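Long-range contacts in glucose-6-phosphate isomerase (Thermus thermophilus, PDB 1ZZG), which probably catalyses the reversible isomerization of glucose 6-phosphate to fructose 6-phosphate, a step shared by glycolysis and gluconeogenesis: residues 69-74 with 196-201; 80-85 with 97-102; 119-124 with 154-159; 149-154 with 173-178; 178-183 with 190-195. All coordinates share one frame; numbering follows the deposited sequence.

Interaction 1: residues 69-74 with 196-201; sequences FVLIGI and LLPLAF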
# COMPACT_ATOMS: atom_id res chain seq x y z
N PHE A 69 6.54 19.61 6.22
CA PHE A 69 7.32 19.46 4.99
C PHE A 69 6.40 18.90 3.91
O PHE A 69 5.98 17.74 4.00
CB PHE A 69 8.47 18.49 5.25
CG PHE A 69 9.49 18.43 4.15
CD1 PHE A 69 10.72 19.06 4.29
CD2 PHE A 69 9.23 17.72 2.98
CE1 PHE A 69 11.68 18.99 3.28
CE2 PHE A 69 10.18 17.64 1.97
CZ PHE A 69 11.41 18.28 2.12
N VAL A 70 6.08 19.70 2.90
CA VAL A 70 5.21 19.25 1.82
C VAL A 70 6.05 18.85 0.61
O VAL A 70 6.62 19.71 -0.07
CB VAL A 70 4.20 20.36 1.39
CG1 VAL A 70 3.39 19.89 0.19
CG2 VAL A 70 3.27 20.72 2.56
N LEU A 71 6.13 17.55 0.35
CA LEU A 71 6.91 17.09 -0.79
C LEU A 71 6.01 16.91 -2.00
O LEU A 71 5.15 16.03 -2.02
CB LEU A 71 7.62 15.76 -0.46
CG LEU A 71 8.81 15.35 -1.34
CD1 LEU A 71 9.44 14.09 -0.74
CD2 LEU A 71 8.38 15.12 -2.79
N ILE A 72 6.18 17.76 -3.00
CA ILE A 72 5.38 17.66 -4.22
C ILE A 72 6.22 16.85 -5.20
O ILE A 72 7.18 17.36 -5.79
CB ILE A 72 5.06 19.05 -4.82
CG1 ILE A 72 4.41 19.95 -3.76
CG2 ILE A 72 4.13 18.88 -6.02
CD1 ILE A 72 3.92 21.31 -4.27
N GLY A 73 5.86 15.58 -5.37
CA GLY A 73 6.61 14.72 -6.26
C GLY A 73 5.88 13.41 -6.42
O GLY A 73 5.03 13.04 -5.60
N ILE A 74 6.23 12.66 -7.47
CA ILE A 74 5.55 11.41 -7.72
C ILE A 74 6.49 10.33 -8.23
O ILE A 74 7.55 10.63 -8.79
CB ILE A 74 4.40 11.68 -8.72
CG1 ILE A 74 3.37 10.55 -8.67
CG2 ILE A 74 4.95 11.86 -10.12
CD1 ILE A 74 2.09 10.90 -9.40
N LEU A 196 17.56 12.41 0.84
CA LEU A 196 18.36 13.03 1.89
C LEU A 196 17.76 14.30 2.48
O LEU A 196 17.77 14.48 3.70
CB LEU A 196 19.77 13.32 1.39
CG LEU A 196 20.53 12.07 0.93
CD1 LEU A 196 21.91 12.47 0.45
CD2 LEU A 196 20.61 11.06 2.07
N LEU A 197 17.21 15.16 1.62
CA LEU A 197 16.62 16.41 2.10
C LEU A 197 15.47 16.15 3.08
O LEU A 197 15.49 16.62 4.22
CB LEU A 197 16.14 17.27 0.93
CG LEU A 197 15.59 18.63 1.36
CD1 LEU A 197 16.66 19.40 2.14
CD2 LEU A 197 15.15 19.42 0.13
N PRO A 198 14.43 15.40 2.66
CA PRO A 198 13.35 15.17 3.62
C PRO A 198 13.84 14.43 4.86
O PRO A 198 13.40 14.73 5.97
CB PRO A 198 12.32 14.35 2.82
CG PRO A 198 13.14 13.73 1.70
CD PRO A 198 14.08 14.85 1.33
N LEU A 199 14.77 13.49 4.70
CA LEU A 199 15.29 12.76 5.85
C LEU A 199 16.01 13.68 6.84
O LEU A 199 15.99 13.44 8.05
CB LEU A 199 16.25 11.65 5.42
CG LEU A 199 15.61 10.29 5.17
CD1 LEU A 199 16.69 9.30 4.76
CD2 LEU A 199 14.88 9.80 6.43
N ALA A 200 16.65 14.72 6.32
CA ALA A 200 17.35 15.66 7.18
C ALA A 200 16.33 16.30 8.11
O ALA A 200 16.51 16.33 9.32
CB ALA A 200 18.06 16.73 6.34
N PHE A 201 15.24 16.80 7.53
CA PHE A 201 14.18 17.44 8.31
C PHE A 201 13.49 16.44 9.23
O PHE A 201 12.83 16.82 10.19
CB PHE A 201 13.17 18.11 7.37
CG PHE A 201 13.63 19.46 6.87
CD1 PHE A 201 13.44 20.60 7.65
CD2 PHE A 201 14.33 19.56 5.67
CE1 PHE A 201 13.94 21.84 7.23
CE2 PHE A 201 14.83 20.79 5.24
CZ PHE A 201 14.63 21.93 6.02
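The ring of Phe69 stands up from its strand and meets three residues of helix 196-201, each at a different aspect. Its CG lies anti to the backbone N (chi1 -170°), which carries the ring off the sheet and into the helix. One face of the ring lies against Pro198, with Phe69 CZ 4.0 Å from Pro198 CA and Phe69 CE2 4.0 Å from Pro198 CB, while the edge of the ring nears Leu197, Phe69 CZ being 4.3 Å from Leu197 CG. Phe201 comes in one turn further along the helix. The two phenyl planes are inclined at 48° and their centroids are 5.5 Å apart, an oblique pairing; the tightest touch is Phe69 CE1 to Phe201 CD2, 3.6 Å. Leu71, two residues on along the strand and so on the same side of the sheet, adds a lighter touch, its CD1 reaching 4.4 Å from Pro198 CG. Over these residues the helix segment runs nearly antiparallel to the strand segment (166°), their axes 10.3 Å apart at closest. Pro198 has no N-H to give to the preceding turn, consistent with the kink in the helix there, and its compact ring packs against the phenyl. An alanine in place of Phe69 would remove the ring that meets Leu197, Pro198 and Phe201, and would probably loosen the packing of this helix on the strand. No hydrogen bond crosses between the segments, so their direct association rests on shape fit and the burial of apolar surface.

Interaction 2: residues 80-85 with 97-102; sequences GPKALE and YLDHVE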
# COMPACT_ATOMS: atom_id res chain seq x y z
N GLY A 80 10.80 6.75 -2.59
CA GLY A 80 12.00 6.63 -1.78
C GLY A 80 11.83 7.48 -0.53
O GLY A 80 12.05 7.00 0.59
N PRO A 81 11.45 8.76 -0.68
CA PRO A 81 11.26 9.62 0.49
C PRO A 81 10.24 9.02 1.49
O PRO A 81 10.51 8.96 2.69
CB PRO A 81 10.79 10.94 -0.12
CG PRO A 81 11.58 11.00 -1.39
CD PRO A 81 11.44 9.56 -1.92
N LYS A 82 9.08 8.57 0.99
CA LYS A 82 8.06 7.98 1.88
C LYS A 82 8.61 6.80 2.66
O LYS A 82 8.42 6.70 3.87
CB LYS A 82 6.83 7.49 1.09
CG LYS A 82 5.80 8.56 0.76
CD LYS A 82 4.48 7.93 0.31
CE LYS A 82 3.41 8.99 0.06
NZ LYS A 82 2.08 8.38 -0.26
N ALA A 83 9.28 5.88 1.97
CA ALA A 83 9.84 4.70 2.61
C ALA A 83 10.82 5.06 3.73
O ALA A 83 10.77 4.47 4.81
CB ALA A 83 10.52 3.82 1.57
N LEU A 84 11.70 6.03 3.47
CA LEU A 84 12.71 6.45 4.44
C LEU A 84 12.17 7.29 5.60
O LEU A 84 12.49 7.03 6.77
CB LEU A 84 13.83 7.20 3.71
CG LEU A 84 14.69 6.36 2.75
CD1 LEU A 84 15.57 7.27 1.89
CD2 LEU A 84 15.55 5.38 3.54
N GLU A 85 11.36 8.30 5.29
CA GLU A 85 10.80 9.17 6.31
C GLU A 85 9.88 8.42 7.28
O GLU A 85 9.89 8.70 8.48
CB GLU A 85 10.05 10.33 5.66
CG GLU A 85 9.51 11.38 6.64
CD GLU A 85 8.09 11.10 7.09
OE1 GLU A 85 7.24 10.83 6.21
OE2 GLU A 85 7.81 11.17 8.31
N TYR A 97 2.65 14.38 1.39
CA TYR A 97 3.09 14.01 0.05
C TYR A 97 2.07 14.27 -1.05
O TYR A 97 1.00 13.66 -1.07
CB TYR A 97 3.49 12.53 0.05
CG TYR A 97 4.62 12.21 1.01
CD1 TYR A 97 5.95 12.28 0.60
CD2 TYR A 97 4.35 11.88 2.34
CE1 TYR A 97 6.99 12.03 1.49
CE2 TYR A 97 5.40 11.62 3.24
CZ TYR A 97 6.72 11.71 2.81
OH TYR A 97 7.76 11.48 3.68
N LEU A 98 2.41 15.18 -1.95
CA LEU A 98 1.53 15.48 -3.07
C LEU A 98 2.01 14.61 -4.24
O LEU A 98 2.75 15.06 -5.12
CB LEU A 98 1.59 16.96 -3.46
CG LEU A 98 0.28 17.71 -3.18
CD1 LEU A 98 0.14 17.93 -1.67
CD2 LEU A 98 0.27 19.05 -3.93
N ASP A 99 1.60 13.34 -4.20
CA ASP A 99 1.93 12.35 -5.22
C ASP A 99 0.62 12.00 -5.92
O ASP A 99 0.37 10.84 -6.28
CB ASP A 99 2.52 11.11 -4.55
CG ASP A 99 1.60 10.50 -3.51
OD1 ASP A 99 0.64 11.19 -3.09
OD2 ASP A 99 1.83 9.34 -3.09
N HIS A 100 -0.21 13.01 -6.10
CA HIS A 100 -1.51 12.83 -6.73
C HIS A 100 -2.04 14.23 -7.07
O HIS A 100 -1.44 15.24 -6.69
CB HIS A 100 -2.45 12.16 -5.75
CG HIS A 100 -2.79 13.02 -4.58
ND1 HIS A 100 -3.79 13.97 -4.63
CD2 HIS A 100 -2.22 13.15 -3.36
CE1 HIS A 100 -3.81 14.65 -3.49
NE2 HIS A 100 -2.86 14.16 -2.70
N VAL A 101 -3.18 14.28 -7.76
CA VAL A 101 -3.76 15.57 -8.12
C VAL A 101 -5.25 15.66 -7.78
O VAL A 101 -5.97 16.48 -8.36
CB VAL A 101 -3.55 15.86 -9.62
CG1 VAL A 101 -2.07 16.09 -9.90
CG2 VAL A 101 -4.07 14.70 -10.45
N GLU A 102 -5.72 14.83 -6.85
CA GLU A 102 -7.12 14.87 -6.44
C GLU A 102 -7.28 16.15 -5.63
O GLU A 102 -6.56 16.37 -4.65
CB GLU A 102 -7.48 13.63 -5.61
CG GLU A 102 -8.95 13.53 -5.25
CD GLU A 102 -9.30 12.21 -4.58
OE1 GLU A 102 -8.58 11.80 -3.65
OE2 GLU A 102 -10.30 11.58 -4.99
O HOH W 1 0.01 10.38 -0.36
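Lys82 leaves its helix with CG beside the backbone N (chi1 -83°) and then runs fully extended, so that its methylene chain passes along Tyr97 in the opposite sense to the tyrosine side chain. Tyr97, with CG anti to its carbonyl carbon (chi1 -60°), turns one ring face to this chain: Lys82 CG sits 3.6 Å from the ring centroid, almost on the ring normal, a CH-pi contact, and Lys82 CE reaches 3.5 Å from Tyr97 CB. A long aliphatic chain with a charged tip suits this place, covering an aromatic face and still delivering its ammonium to an acid. Lys82 NZ forms a salt bridge with Asp99 OD2 at 3.0 Å, approaching from above the carboxylate plane, and water 1 links NZ to OD1 of the same group. Asp99 OD2 also pairs with Lys290 of the second subunit, so two cations would be expected to favour the ionised carboxylate.

At the far end of the ring, Glu85 bends at chi2 (-92°) to bring its carboxylate to the phenol. Tyr97 OH donates to the anti lone pair of Glu85 OE1 at 2.7 Å, and Glu85 OE2 is held by Asn89. Pro81 CB lies at the ring edge, 4.3 Å from Tyr97 CE1.

The contact fastens helix 79-88 to strand 94-98 within the beta-alpha-beta unit begun by strand 68-72. Leu71 of that strand touches both Pro81 and Tyr97, helix 193-201 packs against Pro81, and the second subunit borders the Asp99 end.

Interaction 3: residues 119-124 with 154-159; sequences LVNAVS and HLVVTT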
# COMPACT_ATOMS: atom_id res chain seq x y z
N LEU A 119 7.31 24.16 4.64
CA LEU A 119 8.37 24.20 3.64
C LEU A 119 7.89 23.31 2.50
O LEU A 119 7.47 22.17 2.72
CB LEU A 119 9.69 23.64 4.19
CG LEU A 119 10.78 23.54 3.12
CD1 LEU A 119 11.10 24.93 2.57
CD2 LEU A 119 12.03 22.90 3.71
N VAL A 120 7.94 23.83 1.28
CA VAL A 120 7.51 23.07 0.12
C VAL A 120 8.73 22.63 -0.69
O VAL A 120 9.61 23.44 -0.99
CB VAL A 120 6.57 23.91 -0.78
CG1 VAL A 120 6.09 23.08 -1.96
CG2 VAL A 120 5.39 24.40 0.05
N ASN A 121 8.79 21.35 -1.02
CA ASN A 121 9.90 20.79 -1.77
C ASN A 121 9.39 20.19 -3.07
O ASN A 121 8.74 19.14 -3.06
CB ASN A 121 10.59 19.70 -0.93
CG ASN A 121 11.78 19.05 -1.64
OD1 ASN A 121 12.20 17.96 -1.26
ND2 ASN A 121 12.33 19.72 -2.66
N ALA A 122 9.65 20.87 -4.19
CA ALA A 122 9.21 20.39 -5.50
C ALA A 122 10.31 19.47 -6.04
O ALA A 122 11.42 19.92 -6.31
CB ALA A 122 8.99 21.55 -6.44
N VAL A 123 9.97 18.20 -6.20
CA VAL A 123 10.93 17.21 -6.66
C VAL A 123 10.55 16.57 -7.99
O VAL A 123 9.48 15.99 -8.13
CB VAL A 123 11.09 16.08 -5.62
CG1 VAL A 123 12.31 15.23 -5.97
CG2 VAL A 123 11.22 16.67 -4.22
N SER A 124 11.46 16.67 -8.96
CA SER A 124 11.25 16.09 -10.29
C SER A 124 12.58 16.07 -11.04
O SER A 124 13.24 17.11 -11.16
CB SER A 124 10.23 16.91 -11.09
OG SER A 124 10.11 16.40 -12.41
N HIS A 154 10.30 29.49 1.55
CA HIS A 154 9.46 28.33 1.83
C HIS A 154 9.35 27.33 0.67
O HIS A 154 8.60 26.36 0.75
CB HIS A 154 8.06 28.79 2.25
CG HIS A 154 8.04 29.51 3.57
ND1 HIS A 154 7.49 28.97 4.71
CD2 HIS A 154 8.53 30.72 3.93
CE1 HIS A 154 7.65 29.81 5.71
NE2 HIS A 154 8.28 30.88 5.27
N LEU A 155 10.09 27.58 -0.41
CA LEU A 155 10.08 26.69 -1.57
C LEU A 155 11.50 26.28 -1.94
O LEU A 155 12.35 27.12 -2.26
CB LEU A 155 9.41 27.36 -2.77
CG LEU A 155 9.41 26.54 -4.06
CD1 LEU A 155 8.64 25.25 -3.86
CD2 LEU A 155 8.79 27.35 -5.19
N VAL A 156 11.76 24.98 -1.90
CA VAL A 156 13.06 24.43 -2.25
C VAL A 156 12.86 23.42 -3.38
O VAL A 156 11.90 22.65 -3.36
CB VAL A 156 13.73 23.76 -1.02
CG1 VAL A 156 12.81 22.71 -0.43
CG2 VAL A 156 15.07 23.16 -1.42
N VAL A 157 13.75 23.44 -4.36
CA VAL A 157 13.63 22.55 -5.51
C VAL A 157 14.71 21.48 -5.61
O VAL A 157 15.88 21.73 -5.30
CB VAL A 157 13.63 23.38 -6.82
CG1 VAL A 157 13.50 22.48 -8.03
CG2 VAL A 157 12.50 24.39 -6.80
N THR A 158 14.32 20.28 -6.03
CA THR A 158 15.24 19.16 -6.21
C THR A 158 15.00 18.68 -7.64
O THR A 158 13.94 18.12 -7.94
CB THR A 158 14.93 18.02 -5.21
OG1 THR A 158 15.12 18.50 -3.87
CG2 THR A 158 15.85 16.83 -5.47
N THR A 159 15.97 18.91 -8.52
CA THR A 159 15.82 18.55 -9.92
C THR A 159 17.18 18.43 -10.62
O THR A 159 18.22 18.65 -10.00
CB THR A 159 14.96 19.62 -10.65
OG1 THR A 159 14.59 19.17 -11.95
CG2 THR A 159 15.74 20.93 -10.77
O HOH W 2 14.31 16.48 -2.38
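The shortest bonds lie toward the two ends of the pairing: Thr159 OG1 donates to Ser124 O at 2.6 Å, nearly along the C=O axis, and Val120 N reaches His154 O at 2.7 Å. Between them, Val156 O is gripped twice, by the backbone N of Ala122 and by the side-chain amide of Asn121, whose ND2 lies 3.0 Å from Val156 O and above the carbonyl plane. The same ND2 gives a nearly straight bond to Thr158 OG1, 3.3 Å long, and water 2 joins that hydroxyl to Asn121 OD1. The asparagine CG is anti to the backbone N (chi1 180°), and both acceptors lie close to the amide plane, which fixes the rotation of the group on a buried surface.

The backbones pair as parallel strands, the ladder continuing from Val120 N through Val156 N to Val120 O, Thr158 N to Ala122 O and Ser124 N to Thr158 O. Strands 118-124 and 155-159 are adjacent in the five-stranded parallel sheet of this sugar-isomerase (SIS) domain, and helix 130-147 makes the beta-alpha-beta crossover between them. On the face it covers, Val120 CG1 meets Leu155 CD1 at 3.8 Å, and these apolar side chains pack under Leu143, Leu136 and Leu140 of the helix. On the other face, Leu119 CD1 lies 4.1 Å from Val156 CG1, under helix 193-201, while Val123 and Thr158 lie side by side, Val123 CG1 being 3.9 Å from Thr158 CB.

Interaction 4: residues 149-154 with 173-178; sequences EDWRRH and EGLKAF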
# COMPACT_ATOMS: atom_id res chain seq x y z
N GLU A 149 6.75 38.60 0.45
CA GLU A 149 8.12 38.53 -0.03
C GLU A 149 8.93 37.38 0.55
O GLU A 149 10.00 37.04 0.04
CB GLU A 149 8.85 39.84 0.27
CG GLU A 149 8.55 40.93 -0.71
CD GLU A 149 8.85 40.49 -2.13
OE1 GLU A 149 10.03 40.22 -2.44
OE2 GLU A 149 7.90 40.40 -2.93
N ASP A 150 8.43 36.77 1.62
CA ASP A 150 9.15 35.68 2.25
C ASP A 150 8.77 34.31 1.69
O ASP A 150 9.19 33.29 2.24
CB ASP A 150 8.90 35.72 3.76
CG ASP A 150 9.92 34.91 4.53
OD1 ASP A 150 11.13 35.17 4.35
OD2 ASP A 150 9.51 34.02 5.31
N TRP A 151 8.01 34.28 0.60
CA TRP A 151 7.61 32.99 0.03
C TRP A 151 8.78 32.17 -0.48
O TRP A 151 8.82 30.95 -0.29
CB TRP A 151 6.58 33.18 -1.10
CG TRP A 151 7.12 33.78 -2.38
CD1 TRP A 151 7.17 35.10 -2.71
CD2 TRP A 151 7.64 33.06 -3.51
NE1 TRP A 151 7.69 35.26 -3.98
CE2 TRP A 151 7.98 34.02 -4.49
CE3 TRP A 151 7.85 31.70 -3.79
CZ2 TRP A 151 8.53 33.67 -5.74
CZ3 TRP A 151 8.40 31.35 -5.03
CH2 TRP A 151 8.73 32.33 -5.99
N ARG A 152 9.74 32.82 -1.13
CA ARG A 152 10.90 32.11 -1.68
C ARG A 152 11.62 31.21 -0.69
O ARG A 152 12.14 30.16 -1.08
CB ARG A 152 11.89 33.10 -2.28
CG ARG A 152 11.31 33.88 -3.45
CD ARG A 152 12.35 34.71 -4.18
NE ARG A 152 11.74 35.38 -5.32
CZ ARG A 152 10.95 36.45 -5.22
NH1 ARG A 152 10.69 36.97 -4.03
NH2 ARG A 152 10.39 36.97 -6.30
N ARG A 153 11.66 31.60 0.58
CA ARG A 153 12.35 30.80 1.57
C ARG A 153 11.59 29.51 1.88
O ARG A 153 12.17 28.56 2.39
CB ARG A 153 12.54 31.59 2.87
CG ARG A 153 13.51 30.92 3.85
CD ARG A 153 13.59 31.65 5.19
NE ARG A 153 14.54 30.99 6.09
CZ ARG A 153 14.68 31.28 7.38
NH1 ARG A 153 13.94 32.23 7.95
NH2 ARG A 153 15.57 30.62 8.12
N HIS A 154 10.30 29.49 1.55
CA HIS A 154 9.46 28.33 1.83
C HIS A 154 9.35 27.33 0.67
O HIS A 154 8.60 26.36 0.75
CB HIS A 154 8.06 28.79 2.25
CG HIS A 154 8.04 29.51 3.57
ND1 HIS A 154 7.49 28.97 4.71
CD2 HIS A 154 8.53 30.72 3.93
CE1 HIS A 154 7.65 29.81 5.71
NE2 HIS A 154 8.28 30.88 5.27
N GLU A 173 13.96 32.58 -9.89
CA GLU A 173 13.44 33.08 -8.62
C GLU A 173 14.43 33.10 -7.46
O GLU A 173 14.10 33.60 -6.38
CB GLU A 173 12.22 32.26 -8.21
CG GLU A 173 11.03 32.39 -9.15
CD GLU A 173 10.47 33.81 -9.20
OE1 GLU A 173 10.81 34.62 -8.31
OE2 GLU A 173 9.67 34.10 -10.11
N GLY A 174 15.63 32.57 -7.67
CA GLY A 174 16.61 32.56 -6.60
C GLY A 174 16.21 31.63 -5.47
O GLY A 174 16.33 31.96 -4.29
N LEU A 175 15.73 30.44 -5.85
CA LEU A 175 15.30 29.45 -4.88
C LEU A 175 16.43 28.48 -4.56
O LEU A 175 17.29 28.21 -5.41
CB LEU A 175 14.12 28.65 -5.44
CG LEU A 175 12.94 29.48 -5.96
CD1 LEU A 175 11.89 28.55 -6.54
CD2 LEU A 175 12.37 30.33 -4.84
N LYS A 176 16.42 27.95 -3.35
CA LYS A 176 17.44 26.97 -2.98
C LYS A 176 17.13 25.76 -3.86
O LYS A 176 15.96 25.43 -4.09
CB LYS A 176 17.31 26.56 -1.51
CG LYS A 176 18.40 25.61 -1.05
CD LYS A 176 19.76 26.29 -1.05
CE LYS A 176 20.85 25.38 -0.51
NZ LYS A 176 21.05 24.20 -1.39
N ALA A 177 18.16 25.11 -4.36
CA ALA A 177 17.94 23.96 -5.21
C ALA A 177 18.99 22.89 -4.99
O ALA A 177 20.17 23.18 -4.78
CB ALA A 177 17.91 24.38 -6.67
N PHE A 178 18.54 21.64 -5.02
CA PHE A 178 19.42 20.50 -4.85
C PHE A 178 19.38 19.75 -6.16
O PHE A 178 18.40 19.84 -6.91
CB PHE A 178 18.93 19.64 -3.69
CG PHE A 178 19.24 20.22 -2.34
CD1 PHE A 178 20.52 20.11 -1.80
CD2 PHE A 178 18.26 20.88 -1.61
CE1 PHE A 178 20.82 20.64 -0.55
CE2 PHE A 178 18.54 21.42 -0.36
CZ PHE A 178 19.82 21.30 0.17
O HOH W 3 14.51 28.58 -1.44
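A single carboxylate oxygen accepts from two nitrogens of one arginine: Arg152 NE, at 3.2 Å, and Arg152 NH2, at 3.1 Å, both donate to Glu173 OE1, a side-on salt bridge focused on one atom. NE comes to the anti lone pair, and NH2 meets the oxygen nearly along its C-O axis. Arginine is extended from CG to NE and so spans to the acid, whereas Glu173 bends at chi2 (-64°) to meet it. Glu149 makes a long ion pair with the same guanidinium, completing a small network.

Residues 149-154 form the 3-10 turn that leads into strand 155-159 of the parallel sheet, and residues 173-178 enter the edge strand 176-179 after helix 165-173. Gly174 allows this turn with its positive phi (69°). Trp151 lays one indole face over Arg152 CG, and the edge of its ring faces Glu173, CZ2 being 3.6 Å from Glu173 OE1. An alanine in place of Arg152 would remove the guanidinium and the chain over the indole, and would probably leave Glu173 less firmly held and part of the Trp151 face less covered.

Leu175 fills the apolar side, its CD2 3.8 Å from Arg152 CB and 4.1 Å from Trp151 CZ3. Water 3 bridges Arg152 O and Lys176 N.

Interaction 5: residues 178-183 with 190-195; sequences FAIPKE and ALSPVG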
# COMPACT_ATOMS: atom_id res chain seq x y z
N PHE A 178 18.54 21.64 -5.02
CA PHE A 178 19.42 20.50 -4.85
C PHE A 178 19.38 19.75 -6.16
O PHE A 178 18.40 19.84 -6.91
CB PHE A 178 18.93 19.64 -3.69
CG PHE A 178 19.24 20.22 -2.34
CD1 PHE A 178 20.52 20.11 -1.80
CD2 PHE A 178 18.26 20.88 -1.61
CE1 PHE A 178 20.82 20.64 -0.55
CE2 PHE A 178 18.54 21.42 -0.36
CZ PHE A 178 19.82 21.30 0.17
N ALA A 179 20.43 19.00 -6.44
CA ALA A 179 20.53 18.28 -7.70
C ALA A 179 20.35 16.78 -7.69
O ALA A 179 20.82 16.08 -6.80
CB ALA A 179 21.87 18.61 -8.36
N ILE A 180 19.64 16.29 -8.70
CA ILE A 180 19.47 14.87 -8.90
C ILE A 180 20.50 14.68 -10.01
O ILE A 180 20.36 15.25 -11.10
CB ILE A 180 18.08 14.49 -9.43
CG1 ILE A 180 17.02 14.76 -8.36
CG2 ILE A 180 18.06 13.02 -9.84
CD1 ILE A 180 15.59 14.51 -8.84
N PRO A 181 21.57 13.90 -9.75
CA PRO A 181 22.60 13.67 -10.76
C PRO A 181 22.04 13.21 -12.10
O PRO A 181 21.12 12.40 -12.16
CB PRO A 181 23.49 12.62 -10.11
CG PRO A 181 23.34 12.89 -8.65
CD PRO A 181 21.86 13.16 -8.52
N LYS A 182 22.63 13.72 -13.17
CA LYS A 182 22.21 13.36 -14.52
C LYS A 182 22.14 11.84 -14.71
O LYS A 182 21.17 11.32 -15.27
CB LYS A 182 23.19 13.95 -15.54
CG LYS A 182 22.84 13.63 -16.98
CD LYS A 182 23.90 14.18 -17.93
CE LYS A 182 23.53 13.88 -19.38
NZ LYS A 182 24.61 14.30 -20.32
N GLU A 183 23.16 11.13 -14.22
CA GLU A 183 23.22 9.67 -14.37
C GLU A 183 22.37 8.88 -13.36
O GLU A 183 22.49 7.66 -13.27
CB GLU A 183 24.67 9.19 -14.29
CG GLU A 183 25.59 9.72 -15.39
CD GLU A 183 25.11 9.37 -16.79
OE1 GLU A 183 24.48 8.30 -16.97
OE2 GLU A 183 25.38 10.15 -17.73
N ALA A 190 16.67 7.43 -4.54
CA ALA A 190 16.44 7.55 -3.10
C ALA A 190 17.58 8.10 -2.25
O ALA A 190 17.34 8.82 -1.28
CB ALA A 190 16.00 6.20 -2.54
N LEU A 191 18.82 7.78 -2.60
CA LEU A 191 19.94 8.25 -1.81
C LEU A 191 20.57 9.55 -2.30
O LEU A 191 21.66 9.93 -1.88
CB LEU A 191 21.00 7.14 -1.68
CG LEU A 191 20.41 5.81 -1.15
CD1 LEU A 191 21.52 4.80 -0.86
CD2 LEU A 191 19.61 6.08 0.12
N SER A 192 19.87 10.24 -3.20
CA SER A 192 20.33 11.54 -3.68
C SER A 192 19.55 12.52 -2.79
O SER A 192 18.88 12.09 -1.84
CB SER A 192 19.95 11.74 -5.15
OG SER A 192 18.57 12.01 -5.32
N PRO A 193 19.64 13.83 -3.04
CA PRO A 193 18.88 14.75 -2.18
C PRO A 193 17.37 14.43 -2.16
O PRO A 193 16.67 14.86 -1.24
CB PRO A 193 19.19 16.12 -2.77
CG PRO A 193 20.62 15.94 -3.25
CD PRO A 193 20.56 14.58 -3.92
N VAL A 194 16.89 13.70 -3.16
CA VAL A 194 15.48 13.31 -3.23
C VAL A 194 15.06 12.74 -1.88
O VAL A 194 14.01 13.10 -1.35
CB VAL A 194 15.24 12.22 -4.31
CG1 VAL A 194 13.83 11.65 -4.18
CG2 VAL A 194 15.43 12.81 -5.70
N GLY A 195 15.89 11.86 -1.33
CA GLY A 195 15.59 11.27 -0.04
C GLY A 195 16.34 11.93 1.11
O GLY A 195 15.83 12.02 2.22
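The chain leaves edge strand 176-179 in extended form and passes across the start of helix 193-201, its CA atoms coming 6.4 Å apart at Phe178 and Pro193, and 6.3 Å apart at Ile180 and Ser192. Pro193 makes the largest share of the contact. Its CB lies 3.6 Å from Phe178 CB, the two side chains crossing obliquely, and its CD rests 3.3 Å from Ala179 O. Proline is well placed in the first turn of a helix, where the missing N-H costs no helical bond.

Beyond it, Ile180 turns its CG1 branch beside the backbone N (chi1 -68°), so that CD1 reaches Val194 CG2 at 3.6 Å; two branched side chains fit closely here. Pro181 CD adds a looser touch, 4.1 Å from Ser192 CB.

Ser192 is the N-cap. Its OG sits between the backbone N and carbonyl carbon (chi1 74°) and accepts from Val194 N at 3.2 Å, while also bonding to Ser189 O. From the neighbouring strand the methyl of Thr158 touches Ile180, and Thr158 also touches Val194. No hydrogen bond joins the two segments, so hydrophobic burial carries the contact between them, while Ser192 caps Val194 N within its own segment.

How the interactions relate
From the N terminus, strand 68-72 opens interaction 1, the widest loop, which closes only at helix 193-201 and encloses all four other contacts. Interaction 2 closes first, joining helix 79-88 to the edge strand 94-98. Interaction 3 then pairs strand 118-124 with strand 155-159. Interaction 4 crosses it, since residues 149-154 precede strand 155-159 and reach forward to residues 173-178; the two share His154. Interaction 5 follows in series, sharing Phe178 with interaction 4 and helix 193-201 with interaction 1. Together they join neighbouring strands of the parallel sheet and set helices 79-88 and 193-201 against it, the two helices meeting at Pro81 and Leu84.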